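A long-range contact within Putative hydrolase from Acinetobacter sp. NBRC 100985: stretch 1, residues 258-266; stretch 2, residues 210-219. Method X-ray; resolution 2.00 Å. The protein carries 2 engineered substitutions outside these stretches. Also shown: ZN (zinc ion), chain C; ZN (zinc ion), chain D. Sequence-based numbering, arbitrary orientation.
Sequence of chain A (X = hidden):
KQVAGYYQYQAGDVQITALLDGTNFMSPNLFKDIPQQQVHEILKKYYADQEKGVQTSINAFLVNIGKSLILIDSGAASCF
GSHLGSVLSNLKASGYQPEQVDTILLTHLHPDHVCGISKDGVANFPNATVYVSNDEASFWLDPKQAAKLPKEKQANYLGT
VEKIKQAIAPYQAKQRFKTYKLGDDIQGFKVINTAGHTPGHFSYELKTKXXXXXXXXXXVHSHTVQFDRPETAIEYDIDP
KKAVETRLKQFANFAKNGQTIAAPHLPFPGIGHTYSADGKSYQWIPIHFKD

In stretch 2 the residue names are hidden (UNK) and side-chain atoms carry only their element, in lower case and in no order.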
ATOM      1  N   GLY A 258      16.104   0.165  12.326  1.00 22.10           N
ATOM      2  CA  GLY A 258      14.680   0.378  12.147  1.00 21.22           C
ATOM      3  C   GLY A 258      14.239   1.728  11.621  1.00 22.68           C
ATOM      4  O   GLY A 258      13.079   2.109  11.825  1.00 20.11           O
ATOM      5  N   GLN A 259      15.128   2.445  10.938  1.00 20.90           N
ATOM      6  CA  GLN A 259      14.750   3.720  10.341  1.00 21.96           C
ATOM      7  C   GLN A 259      13.565   3.540   9.405  1.00 21.44           C
ATOM      8  O   GLN A 259      13.451   2.521   8.714  1.00 21.14           O
ATOM      9  CB  GLN A 259      15.911   4.337   9.547  1.00 19.96           C
ATOM     10  CG  GLN A 259      17.155   4.701  10.358  1.00 22.60           C
ATOM     11  CD  GLN A 259      18.206   3.607  10.345  1.00 23.84           C
ATOM     12  OE1 GLN A 259      17.885   2.414  10.407  1.00 22.33           O
ATOM     13  NE2 GLN A 259      19.468   4.006  10.273  1.00 22.27           N
ATOM     14  N   THR A 260      12.723   4.527   9.358  1.00 19.70           N
ATOM     15  CA  THR A 260      11.693   4.622   8.371  1.00 20.66           C
ATOM     16  C   THR A 260      12.363   4.969   7.029  1.00 22.83           C
ATOM     17  O   THR A 260      13.235   5.791   7.000  1.00 20.04           O
ATOM     18  CB  THR A 260      10.723   5.746   8.751  1.00 26.07           C
ATOM     19  OG1 THR A 260      10.086   5.470   9.999  1.00 31.34           O
ATOM     20  CG2 THR A 260       9.775   5.982   7.703  1.00 15.83           C
ATOM     21  N   ILE A 261      11.950   4.379   5.933  1.00 19.51           N
ATOM     22  CA  ILE A 261      12.581   4.518   4.641  1.00 18.50           C
ATOM     23  C   ILE A 261      11.654   5.143   3.615  1.00 19.08           C
ATOM     24  O   ILE A 261      10.521   4.755   3.539  1.00 14.98           O
ATOM     25  CB  ILE A 261      12.984   3.108   4.167  1.00 25.51           C
ATOM     26  CG1 ILE A 261      13.947   2.496   5.150  1.00 23.63           C
ATOM     27  CG2 ILE A 261      13.421   3.048   2.730  1.00 20.02           C
ATOM     28  CD1 ILE A 261      15.253   3.191   5.216  1.00 21.02           C
ATOM     29  N   ALA A 262      12.154   6.099   2.832  1.00 16.69           N
ATOM     30  CA  ALA A 262      11.350   6.633   1.743  1.00 15.71           C
ATOM     31  C   ALA A 262      12.142   6.424   0.460  1.00 18.71           C
ATOM     32  O   ALA A 262      13.242   6.952   0.308  1.00 16.60           O
ATOM     33  CB  ALA A 262      11.064   8.108   1.967  1.00 16.36           C
ATOM     34  N   ALA A 263      11.587   5.646  -0.458  1.00 15.51           N
ATOM     35  CA  ALA A 263      12.337   5.224  -1.639  1.00 15.78           C
ATOM     36  C   ALA A 263      11.645   5.582  -2.940  1.00 16.07           C
ATOM     37  O   ALA A 263      10.464   5.271  -3.120  1.00 16.59           O
ATOM     38  CB  ALA A 263      12.564   3.728  -1.583  1.00 15.77           C
ATOM     39  N   PRO A 264      12.394   6.182  -3.886  1.00 14.47           N
ATOM     40  CA  PRO A 264      11.770   6.546  -5.159  1.00 14.93           C
ATOM     41  C   PRO A 264      11.342   5.337  -5.996  1.00 16.27           C
ATOM     42  O   PRO A 264      10.425   5.493  -6.806  1.00 15.95           O
ATOM     43  CB  PRO A 264      12.874   7.337  -5.886  1.00 17.69           C
ATOM     44  CG  PRO A 264      14.144   6.861  -5.280  1.00 16.65           C
ATOM     45  CD  PRO A 264      13.804   6.600  -3.827  1.00 15.93           C
ATOM     46  N   HIS A 265      11.964   4.171  -5.810  1.00 16.85           N
ATOM     47  CA  HIS A 265      11.596   2.999  -6.621  1.00 15.24           C
ATOM     48  C   HIS A 265      11.008   1.802  -5.873  1.00 18.03           C
ATOM     49  O   HIS A 265      11.082   0.675  -6.371  1.00 16.04           O
ATOM     50  CB  HIS A 265      12.801   2.537  -7.456  1.00 17.88           C
ATOM     51  CG  HIS A 265      13.209   3.525  -8.497  1.00 17.88           C
ATOM     52  ND1 HIS A 265      12.293   4.224  -9.248  1.00 20.46           N
ATOM     53  CD2 HIS A 265      14.435   3.943  -8.899  1.00 16.45           C
ATOM     54  CE1 HIS A 265      12.939   5.036 -10.072  1.00 17.25           C
ATOM     55  NE2 HIS A 265      14.234   4.874  -9.883  1.00 20.17           N
ATOM     56  N   LEU A 266      10.432   2.024  -4.693  1.00 16.44           N
ATOM     57  CA  LEU A 266       9.662   0.966  -4.032  1.00 15.35           C
ATOM     58  C   LEU A 266       8.182   1.308  -4.215  1.00 16.40           C
ATOM     59  O   LEU A 266       7.855   2.465  -4.491  1.00 16.33           O
ATOM     60  CB  LEU A 266      10.067   0.836  -2.552  1.00 16.30           C
ATOM     61  CG  LEU A 266      11.506   0.343  -2.373  1.00 18.93           C
ATOM     62  CD1 LEU A 266      11.933   0.251  -0.902  1.00 17.42           C
ATOM     63  CD2 LEU A 266      11.690  -0.988  -3.062  1.00 19.67           C
ATOM     64  N   UNK A 210      11.901  11.037  18.077  1.00 34.11           N
ATOM     65  CA  UNK A 210      11.530   9.632  18.147  1.00 38.02           C
ATOM     66  C   UNK A 210      11.474   8.854  16.835  1.00 35.08           C
ATOM     67  O   UNK A 210      11.003   7.713  16.815  1.00 31.99           O
ATOM     68  N   UNK A 211      11.956   9.447  15.743  1.00 30.08           N
ATOM     69  CA  UNK A 211      11.916   8.760  14.445  1.00 31.56           C
ATOM     70  C   UNK A 211      12.971   9.294  13.486  1.00 29.78           C
ATOM     71  O   UNK A 211      13.121  10.507  13.325  1.00 28.98           O
ATOM     72  o   UNK A 211       8.688   7.765  10.846  1.00 31.41           O
ATOM     73  c   UNK A 211      10.522   8.887  13.816  1.00 28.56           C
ATOM     74  c   UNK A 211       8.937   8.183  11.992  1.00 27.53           C
ATOM     75  c   UNK A 211      10.377   8.202  12.468  1.00 30.41           C
ATOM     76  o   UNK A 211       8.044   8.590  12.760  1.00 26.25           O
ATOM     77  N   UNK A 212      13.721   8.383  12.870  1.00 24.42           N
ATOM     78  CA  UNK A 212      14.631   8.746  11.796  1.00 24.66           C
ATOM     79  C   UNK A 212      14.042   8.273  10.475  1.00 24.49           C
ATOM     80  O   UNK A 212      13.587   7.127  10.366  1.00 22.44           O
ATOM     81  o   UNK A 212      16.695   8.714  13.096  1.00 37.42           O
ATOM     82  c   UNK A 212      16.014   8.117  12.006  1.00 29.72           C
ATOM     83  N   UNK A 213      14.054   9.156   9.480  1.00 21.40           N
ATOM     84  CA  UNK A 213      13.576   8.823   8.142  1.00 21.17           C
ATOM     85  C   UNK A 213      14.732   8.939   7.170  1.00 23.36           C
ATOM     86  O   UNK A 213      15.394   9.982   7.117  1.00 20.94           O
ATOM     87  c   UNK A 213      10.997  11.106   9.290  1.00 25.82           C
ATOM     88  c   UNK A 213      11.308   9.751   8.691  1.00 22.70           C
ATOM     89  c   UNK A 213      12.464   9.782   7.694  1.00 22.33           C
ATOM     90  c   UNK A 213      11.980   9.420   6.296  1.00 19.04           C
ATOM     91  N   UNK A 214      15.007   7.870   6.422  1.00 20.44           N
ATOM     92  CA  UNK A 214      16.044   7.955   5.400  1.00 20.69           C
ATOM     93  C   UNK A 214      15.425   7.973   4.008  1.00 18.22           C
ATOM     94  O   UNK A 214      14.668   7.076   3.639  1.00 17.31           O
ATOM     95  c   UNK A 214      17.092   6.824   5.508  1.00 20.69           C
ATOM     96  c   UNK A 214      17.656   6.755   6.939  1.00 20.17           C
ATOM     97  c   UNK A 214      18.219   7.062   4.509  1.00 18.50           C
ATOM     98  N   UNK A 215      15.731   9.014   3.247  1.00 18.55           N
ATOM     99  CA  UNK A 215      15.276   9.079   1.877  1.00 18.35           C
ATOM    100  C   UNK A 215      16.410   8.477   1.069  1.00 18.73           C
ATOM    101  O   UNK A 215      17.417   9.139   0.811  1.00 18.77           O
ATOM    102  c   UNK A 215      13.891  11.158   2.334  1.00 22.16           C
ATOM    103  c   UNK A 215      14.984  10.532   1.498  1.00 18.28           C
ATOM    104  c   UNK A 215      11.859  12.259   3.898  1.00 18.21           C
ATOM    105  c   UNK A 215      14.153  11.625   3.621  1.00 22.54           C
ATOM    106  c   UNK A 215      11.579  11.793   2.630  1.00 18.55           C
ATOM    107  c   UNK A 215      12.597  11.244   1.850  1.00 18.69           C
ATOM    108  c   UNK A 215      13.144  12.171   4.399  1.00 20.79           C
ATOM    109  N   UNK A 216      16.252   7.207   0.693  1.00 18.58           N
ATOM    110  CA  UNK A 216      17.391   6.387   0.258  1.00 20.17           C
ATOM    111  C   UNK A 216      17.833   6.542  -1.189  1.00 19.67           C
ATOM    112  O   UNK A 216      18.923   6.097  -1.551  1.00 18.77           O
ATOM    113  c   UNK A 216      17.144   4.880   0.504  1.00 16.39           C
ATOM    114  c   UNK A 216      15.866   2.858  -0.398  1.00 18.67           C
ATOM    115  c   UNK A 216      16.972   4.611   1.983  1.00 17.85           C
ATOM    116  c   UNK A 216      15.923   4.386  -0.275  1.00 19.06           C
ATOM    117  N   UNK A 217      16.993   7.140  -2.024  1.00 15.91           N
ATOM    118  CA  UNK A 217      17.316   7.241  -3.434  1.00 16.83           C
ATOM    119  C   UNK A 217      17.361   5.863  -4.079  1.00 18.24           C
ATOM    120  O   UNK A 217      16.620   4.952  -3.687  1.00 18.96           O
ATOM    121  N   UNK A 218      18.235   5.705  -5.064  1.00 18.86           N
ATOM    122  CA  UNK A 218      18.242   4.511  -5.897  1.00 19.45           C
ATOM    123  C   UNK A 218      19.266   3.451  -5.490  1.00 18.00           C
ATOM    124  O   UNK A 218      19.947   2.888  -6.341  1.00 19.21           O
ATOM    125  c   UNK A 218      17.256   5.473  -8.008  1.00 19.54           C
ATOM    126  o   UNK A 218      16.297   5.848  -7.295  1.00 15.42           O
ATOM    127  c   UNK A 218      18.484   4.900  -7.350  1.00 21.54           C
ATOM    128  o   UNK A 218      17.239   5.519  -9.243  1.00 17.31           O
ATOM    129  N   UNK A 219      19.357   3.163  -4.198  1.00 17.31           N
ATOM    130  CA  UNK A 219      20.179   2.047  -3.748  1.00 14.74           C
ATOM    131  C   UNK A 219      19.393   0.747  -3.920  1.00 18.21           C
ATOM    132  O   UNK A 219      19.889  -0.336  -3.604  1.00 18.44           O
ATOM    133  c   UNK A 219      21.399   3.496  -2.106  1.00 18.93           C
ATOM    134  c   UNK A 219      19.349   2.233  -1.387  1.00 19.85           C
ATOM    135  c   UNK A 219      20.589   2.209  -2.286  1.00 17.83           C
ATOM    136  c   UNK A 219      19.674   2.247   0.092  1.00 19.58           C
TER
HETATM  137 ZN    ZN C 401      15.762   6.338 -10.548  1.00 20.00          ZN
HETATM  138 ZN    ZN D 402      18.847   6.310 -10.889  1.00 20.00          ZN
HETATM  139  O   HOH W   1      14.428   3.224  -4.436  1.00 16.37           O
HETATM  140  O   HOH W   2      14.602   8.817  -1.401  1.00 18.19           O

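Position 210 has no side-chain atoms and nothing of stretch 1 within reach; with a positive phi of 73°, it is glycine, Gly-210. Position 211 carries three carbons, the third bearing two oxygens, in an extended chain whose end approaches Thr-260. One terminal oxygen lies 2.8 Å from Thr-260 OG1. Two carbons leading to a carboxylate carbon make this Glu-211, and the hydroxyl of Thr-260 donates a hydrogen bond to its OE2.

Position 212 has one carbon followed by one oxygen, and that carbon sits 4.0 Å from Gln-259 CG. This is Ser-212, whose backbone O accepts a hydrogen bond from Thr-260 N at 2.9 Å. At 213 there are four carbons, forked at the first, with one arm two carbons long; the first carbon of that longer arm lies 4.0 Å from Thr-260 CB. This is Ile-213, which pairs with Thr-260 on the same face of the sheet.

Position 214 shows one carbon carrying two others, packed against Gln-259 and Ile-261, and is therefore Val-214. Its N donates to Thr-260 O and its O accepts from Ala-262 N, each at 2.8 Å, while CB meets Ile-261 CD1 at 4.1 Å. Position 215 has one carbon and then a six-carbon ring without oxygen, one ring carbon lying 3.5 Å from Ala-262 CB, so it is Phe-215. The approaching atom is CD2; the small methyl lies oblique to the ring.

Position 216 again has four carbons forked at the first, one arm two carbons long. The end carbon of the long arm reaches Ala-263 CB at 3.6 Å and the short arm reaches Ile-261 CD1 at 3.9 Å: Ile-216, whose backbone N donates to Ala-262 O at 3.0 Å. Position 217 has no side-chain atoms; its backbone O is 3.3 Å from Pro-264 CD, and a water joins this carbonyl to His-265 N. A phi of 65° favours glycine, and this is Gly-217.

Position 218 bears two carbons, the second with two oxygens, beside Pro-264 and His-265: Asp-218. Its OD2 binds both zinc ions, at 2.1 Å from ZN of chain C and 2.4 Å from ZN of chain D. Position 219 has four carbons in the same forked pattern as 216, but does not touch stretch 1; it is Ile-219.

The contact is a parallel strand pairing that ends at a metal site. Four backbone hydrogen bonds fix the register, with Thr-260 and Ala-262 each both donating and accepting. Beyond the strands, Asp-218 OD2 and His-265 NE2, the latter 2.2 Å from ZN of chain C, share that ion, so the metal ties the two stretches together.

Stretch 2, residues 210-219: GESIVFIGDI
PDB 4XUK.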